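Local coordinates for protein RNA-dependent RNA Polymerase (Bombyx mori cytoplasmic polyhedrosis virus, PDB 6TZ0) that catalyses RNA-templated RNA synthesis, making plus strands in transcription and complementary minus strands in replication of the double-stranded viral genome, at residues N516-K521 and K676-D681; L655-E660 and S670-I675. One frame throughout, in Å; residues are numbered along the deposited sequence.

Contact 1 of 2, residues N516-K521 and K676-D681; sequences NAAQGK and KILGDD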
loop_
_atom_site.group_PDB
_atom_site.type_symbol
_atom_site.label_atom_id
_atom_site.label_comp_id
_atom_site.label_asym_id
_atom_site.label_seq_id
_atom_site.Cartn_x
_atom_site.Cartn_y
_atom_site.Cartn_z
ATOM N N ASN A 516 6.805 20.196 -6.574
ATOM C CA ASN A 516 6.155 19.469 -7.653
ATOM C C ASN A 516 5.684 18.080 -7.229
ATOM O O ASN A 516 5.765 17.125 -8.002
ATOM C CB ASN A 516 7.064 19.415 -8.882
ATOM C CG ASN A 516 8.425 18.851 -8.597
ATOM O OD1 ASN A 516 8.688 18.347 -7.516
ATOM N ND2 ASN A 516 9.319 18.963 -9.572
ATOM N N ALA A 517 5.191 17.966 -6.000
ATOM C CA ALA A 517 4.498 16.782 -5.525
ATOM C C ALA A 517 3.260 17.236 -4.769
ATOM O O ALA A 517 3.168 18.381 -4.326
ATOM C CB ALA A 517 5.385 15.919 -4.632
ATOM N N ALA A 518 2.307 16.319 -4.609
ATOM C CA ALA A 518 0.988 16.664 -4.094
ATOM C C ALA A 518 0.723 16.094 -2.703
ATOM O O ALA A 518 -0.428 16.095 -2.255
ATOM C CB ALA A 518 -0.090 16.201 -5.074
ATOM N N GLN A 519 1.759 15.623 -2.000
ATOM C CA GLN A 519 1.564 15.034 -0.675
ATOM C C GLN A 519 1.144 16.045 0.381
ATOM O O GLN A 519 0.514 15.660 1.370
ATOM C CB GLN A 519 2.834 14.344 -0.177
ATOM C CG GLN A 519 3.153 13.030 -0.829
ATOM C CD GLN A 519 4.334 12.346 -0.189
ATOM O OE1 GLN A 519 4.982 12.901 0.696
ATOM N NE2 GLN A 519 4.609 11.120 -0.619
ATOM N N GLY A 520 1.487 17.316 0.211
ATOM C CA GLY A 520 1.229 18.280 1.258
ATOM C C GLY A 520 -0.201 18.728 1.397
ATOM O O GLY A 520 -0.534 19.394 2.381
ATOM N N LYS A 521 -1.070 18.382 0.444
ATOM C CA LYS A 521 -2.441 18.894 0.405
ATOM C C LYS A 521 -3.422 17.731 0.264
ATOM O O LYS A 521 -3.842 17.387 -0.844
ATOM C CB LYS A 521 -2.595 19.913 -0.731
ATOM C CG LYS A 521 -1.804 21.193 -0.512
ATOM C CD LYS A 521 -1.958 22.172 -1.659
ATOM C CE LYS A 521 -1.098 23.408 -1.426
ATOM N NZ LYS A 521 -1.161 24.372 -2.558
ATOM N N LYS A 676 2.201 18.798 -10.740
ATOM C CA LYS A 676 1.886 18.117 -9.489
ATOM C C LYS A 676 1.780 16.623 -9.751
ATOM O O LYS A 676 1.089 16.203 -10.682
ATOM C CB LYS A 676 0.594 18.642 -8.868
ATOM C CG LYS A 676 0.696 20.053 -8.351
ATOM C CD LYS A 676 1.638 20.109 -7.169
ATOM C CE LYS A 676 1.727 21.507 -6.597
ATOM N NZ LYS A 676 2.679 21.580 -5.463
ATOM N N ILE A 677 2.494 15.827 -8.955
ATOM C CA ILE A 677 2.613 14.387 -9.162
ATOM C C ILE A 677 2.385 13.675 -7.834
ATOM O O ILE A 677 2.893 14.112 -6.797
ATOM C CB ILE A 677 3.991 14.019 -9.767
ATOM C CG1 ILE A 677 4.136 14.601 -11.167
ATOM C CG2 ILE A 677 4.185 12.524 -9.882
ATOM C CD1 ILE A 677 5.513 14.541 -11.700
ATOM N N LEU A 678 1.594 12.590 -7.855
ATOM C CA LEU A 678 1.466 11.726 -6.686
ATOM C C LEU A 678 1.617 10.249 -7.071
ATOM O O LEU A 678 1.123 9.365 -6.370
ATOM C CB LEU A 678 0.137 11.998 -5.966
ATOM C CG LEU A 678 0.039 11.651 -4.474
ATOM C CD1 LEU A 678 1.057 12.463 -3.748
ATOM C CD2 LEU A 678 -1.323 11.910 -3.897
ATOM N N GLY A 679 2.293 9.956 -8.173
ATOM C CA GLY A 679 2.497 8.579 -8.573
ATOM C C GLY A 679 1.340 8.161 -9.445
ATOM O O GLY A 679 0.208 8.094 -8.960
ATOM N N ASP A 680 1.607 7.955 -10.737
ATOM C CA ASP A 680 0.689 7.613 -11.827
ATOM C C ASP A 680 -0.280 8.758 -12.162
ATOM O O ASP A 680 -1.008 8.664 -13.155
ATOM C CB ASP A 680 -0.103 6.320 -11.546
ATOM C CG ASP A 680 -0.555 5.615 -12.809
ATOM O OD1 ASP A 680 -0.152 6.042 -13.906
ATOM O OD2 ASP A 680 -1.324 4.639 -12.704
ATOM N N ASP A 681 -0.284 9.851 -11.400
ATOM C CA ASP A 681 -1.090 11.038 -11.678
ATOM C C ASP A 681 -0.162 12.215 -11.915
ATOM O O ASP A 681 0.461 12.711 -10.975
ATOM C CB ASP A 681 -2.046 11.359 -10.533
ATOM C CG ASP A 681 -3.294 10.527 -10.564
ATOM O OD1 ASP A 681 -3.740 10.158 -11.670
ATOM O OD2 ASP A 681 -3.842 10.246 -9.478
#
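Leu678 turns one methyl, CD1, against the loop 516-521, and Gln519 crosses it at about a right angle, its aliphatic CG 3.6 Å from Leu678 CD1. Ala518 CB points toward segment 676-681 and meets the same methyl at 4.1 Å; a side chain this short lets the two backbones come close. The leucine CG stands anti to the backbone N (chi1 -156°), and chi2 then sets CD1 on the loop side. Ala517 directs its CB away from the strand overall, and here the backbone does the work: Ala518 N donates to Ile677 O at 3.2 Å, bent to 138° at the hydrogen and with the donor above the carbonyl plane, while Ala517 CA makes a CA-H...O contact to the same oxygen. Beyond Ile677 the chain leaves the strand and turns through Gly679 to Asp680 and Asp681, the GDD of polymerase motif C, whose aspartates bind magnesium in this polymerase, though none is bound to this chain in the model. In Gly679 a CB would press on the preceding carbonyl O. Lys676 bends at chi2 (-67°), placing CD 3.7 Å from Ala517 O; the extended remainder carries NZ to that oxygen in a weak bond, its stronger partner being Asp515 O. Ile677 instead packs on helix 644-665.

Contact 2 of 2, residues L655-E660 and S670-I675; sequences LVRGNE and SCLTTI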
loop_
_atom_site.group_PDB
_atom_site.type_symbol
_atom_site.label_atom_id
_atom_site.label_comp_id
_atom_site.label_asym_id
_atom_site.label_seq_id
_atom_site.Cartn_x
_atom_site.Cartn_y
_atom_site.Cartn_z
ATOM N N LEU A 655 11.775 13.007 -15.131
ATOM C CA LEU A 655 11.604 13.026 -16.584
ATOM C C LEU A 655 11.055 14.361 -17.075
ATOM O O LEU A 655 11.552 14.907 -18.064
ATOM C CB LEU A 655 10.690 11.893 -17.045
ATOM C CG LEU A 655 11.143 10.440 -16.971
ATOM C CD1 LEU A 655 10.004 9.550 -17.412
ATOM C CD2 LEU A 655 12.358 10.195 -17.823
ATOM N N VAL A 656 10.072 14.930 -16.369
ATOM C CA VAL A 656 9.464 16.176 -16.834
ATOM C C VAL A 656 10.426 17.353 -16.680
ATOM O O VAL A 656 10.656 18.117 -17.632
ATOM C CB VAL A 656 8.131 16.423 -16.105
ATOM C CG1 VAL A 656 7.600 17.804 -16.416
ATOM C CG2 VAL A 656 7.119 15.397 -16.540
ATOM N N ARG A 657 11.012 17.521 -15.491
ATOM C CA ARG A 657 11.895 18.662 -15.284
ATOM C C ARG A 657 13.209 18.522 -16.050
ATOM O O ARG A 657 13.775 19.529 -16.504
ATOM C CB ARG A 657 12.141 18.843 -13.797
ATOM C CG ARG A 657 10.924 19.258 -13.006
ATOM C CD ARG A 657 10.551 20.684 -13.335
ATOM N NE ARG A 657 9.487 21.183 -12.475
ATOM C CZ ARG A 657 8.945 22.389 -12.587
ATOM N NH1 ARG A 657 9.367 23.213 -13.528
ATOM N NH2 ARG A 657 7.981 22.766 -11.765
ATOM N N GLY A 658 13.689 17.296 -16.255
ATOM C CA GLY A 658 14.843 17.108 -17.101
ATOM C C GLY A 658 14.546 17.331 -18.563
ATOM O O GLY A 658 15.435 17.717 -19.319
ATOM N N ASN A 659 13.303 17.093 -18.991
ATOM C CA ASN A 659 12.945 17.464 -20.352
ATOM C C ASN A 659 12.911 18.975 -20.511
ATOM O O ASN A 659 13.242 19.488 -21.583
ATOM C CB ASN A 659 11.591 16.881 -20.733
ATOM C CG ASN A 659 11.357 16.895 -22.221
ATOM O OD1 ASN A 659 12.265 17.164 -23.001
ATOM N ND2 ASN A 659 10.125 16.654 -22.623
ATOM N N GLU A 660 12.513 19.688 -19.458
ATOM C CA GLU A 660 12.587 21.149 -19.471
ATOM C C GLU A 660 14.030 21.631 -19.634
ATOM O O GLU A 660 14.319 22.497 -20.473
ATOM C CB GLU A 660 11.956 21.700 -18.191
ATOM C CG GLU A 660 11.845 23.200 -18.112
ATOM C CD GLU A 660 11.083 23.660 -16.886
ATOM O OE1 GLU A 660 10.690 22.800 -16.077
ATOM O OE2 GLU A 660 10.861 24.879 -16.736
ATOM N N SER A 670 10.787 27.075 -22.354
ATOM C CA SER A 670 9.839 26.314 -21.565
ATOM C C SER A 670 8.648 27.206 -21.271
ATOM O O SER A 670 8.806 28.384 -20.942
ATOM C CB SER A 670 10.445 25.822 -20.259
ATOM O OG SER A 670 10.640 26.883 -19.350
ATOM N N CYS A 671 7.456 26.647 -21.413
ATOM C CA CYS A 671 6.234 27.335 -21.039
ATOM C C CYS A 671 5.584 26.696 -19.822
ATOM O O CYS A 671 4.473 27.080 -19.447
ATOM C CB CYS A 671 5.274 27.358 -22.225
ATOM S SG CYS A 671 4.844 25.727 -22.764
ATOM N N LEU A 672 6.273 25.760 -19.182
ATOM C CA LEU A 672 5.724 24.979 -18.083
ATOM C C LEU A 672 5.712 25.820 -16.815
ATOM O O LEU A 672 6.751 26.340 -16.400
ATOM C CB LEU A 672 6.554 23.713 -17.892
ATOM C CG LEU A 672 6.105 22.557 -17.000
ATOM C CD1 LEU A 672 6.623 21.281 -17.596
ATOM C CD2 LEU A 672 6.639 22.684 -15.600
ATOM N N THR A 673 4.544 25.934 -16.192
ATOM C CA THR A 673 4.416 26.716 -14.970
ATOM C C THR A 673 4.562 25.855 -13.719
ATOM O O THR A 673 5.479 26.064 -12.921
ATOM C CB THR A 673 3.071 27.432 -14.961
ATOM O OG1 THR A 673 2.035 26.454 -14.975
ATOM C CG2 THR A 673 2.936 28.290 -16.185
ATOM N N THR A 674 3.660 24.892 -13.529
ATOM C CA THR A 674 3.727 23.970 -12.404
ATOM C C THR A 674 3.409 22.563 -12.885
ATOM O O THR A 674 2.736 22.367 -13.897
ATOM C CB THR A 674 2.748 24.326 -11.261
ATOM O OG1 THR A 674 1.407 24.367 -11.757
ATOM C CG2 THR A 674 3.088 25.652 -10.586
ATOM N N ILE A 675 3.917 21.580 -12.145
ATOM C CA ILE A 675 3.472 20.199 -12.253
ATOM C C ILE A 675 3.184 19.691 -10.849
ATOM O O ILE A 675 3.807 20.123 -9.877
ATOM C CB ILE A 675 4.482 19.269 -12.975
ATOM C CG1 ILE A 675 5.830 19.252 -12.275
ATOM C CG2 ILE A 675 4.657 19.659 -14.421
ATOM C CD1 ILE A 675 6.732 18.144 -12.735
#
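Val656 and Ile675 reach toward each other tip to tip, Val656 CG1 lying 3.8 Å from Ile675 CD1. The same valine methyl lies equally near CD1 of Leu672, whose side chain crosses it at about a right angle. These branched, apolar residues suit a buried seam where helix 644-665, consistent with the motif B helix, packs on edge strand 672-677 of the antiparallel palm sheet; the short segments run nearly antiparallel (165°), axes 10.7 Å apart. Over this seam comes Arg657: its chain bends at chi2 (-71°), and one guanidinium face receives Leu672 CD2, 3.4 Å above the plane and offset toward the rim. Ile675 slides past the arginine in the opposite direction. One helical turn on, Glu660 positions the guanidinium, its OE1 accepting from Arg657 NH1 at 2.9 Å through the syn lone pair. Glu660 is extended, CG anti to the backbone N (chi1 -175°), and this length carries OE2 to a weak hydrogen bond from Ser670 OG at 3.3 Å. Farther out, Asn516 touches Arg657 and Ile675, and Thr673 OG1 bonds to Ile685 O on the adjoining strand. Arginine thus offers a flat surface to leucine while Glu660 meets its charge, an ion pair that probably favours the ionised forms of both.

In the fold
From the N terminus, the chain first passes through 516-521, in the loop between helices 501-508 and 530-535. It then makes strand 541-548, which carries the magnesium-binding Asp547, and much later enters helix 644-665. Contact 2 closes a short loop of nine residues between 655-660 and 670-675. The last two residues of strand 672-677 open segment 676-681, where contact 1 closes a loop of 154 residues that encloses the whole of contact 2. Both contacts share this edge strand of the four-stranded antiparallel palm sheet: contact 1 ties the early loop to its end, contact 2 ties the helix to residues 672-675 of it. They meet at Asn516, whose CB lies 3.5 Å from Ile675 O.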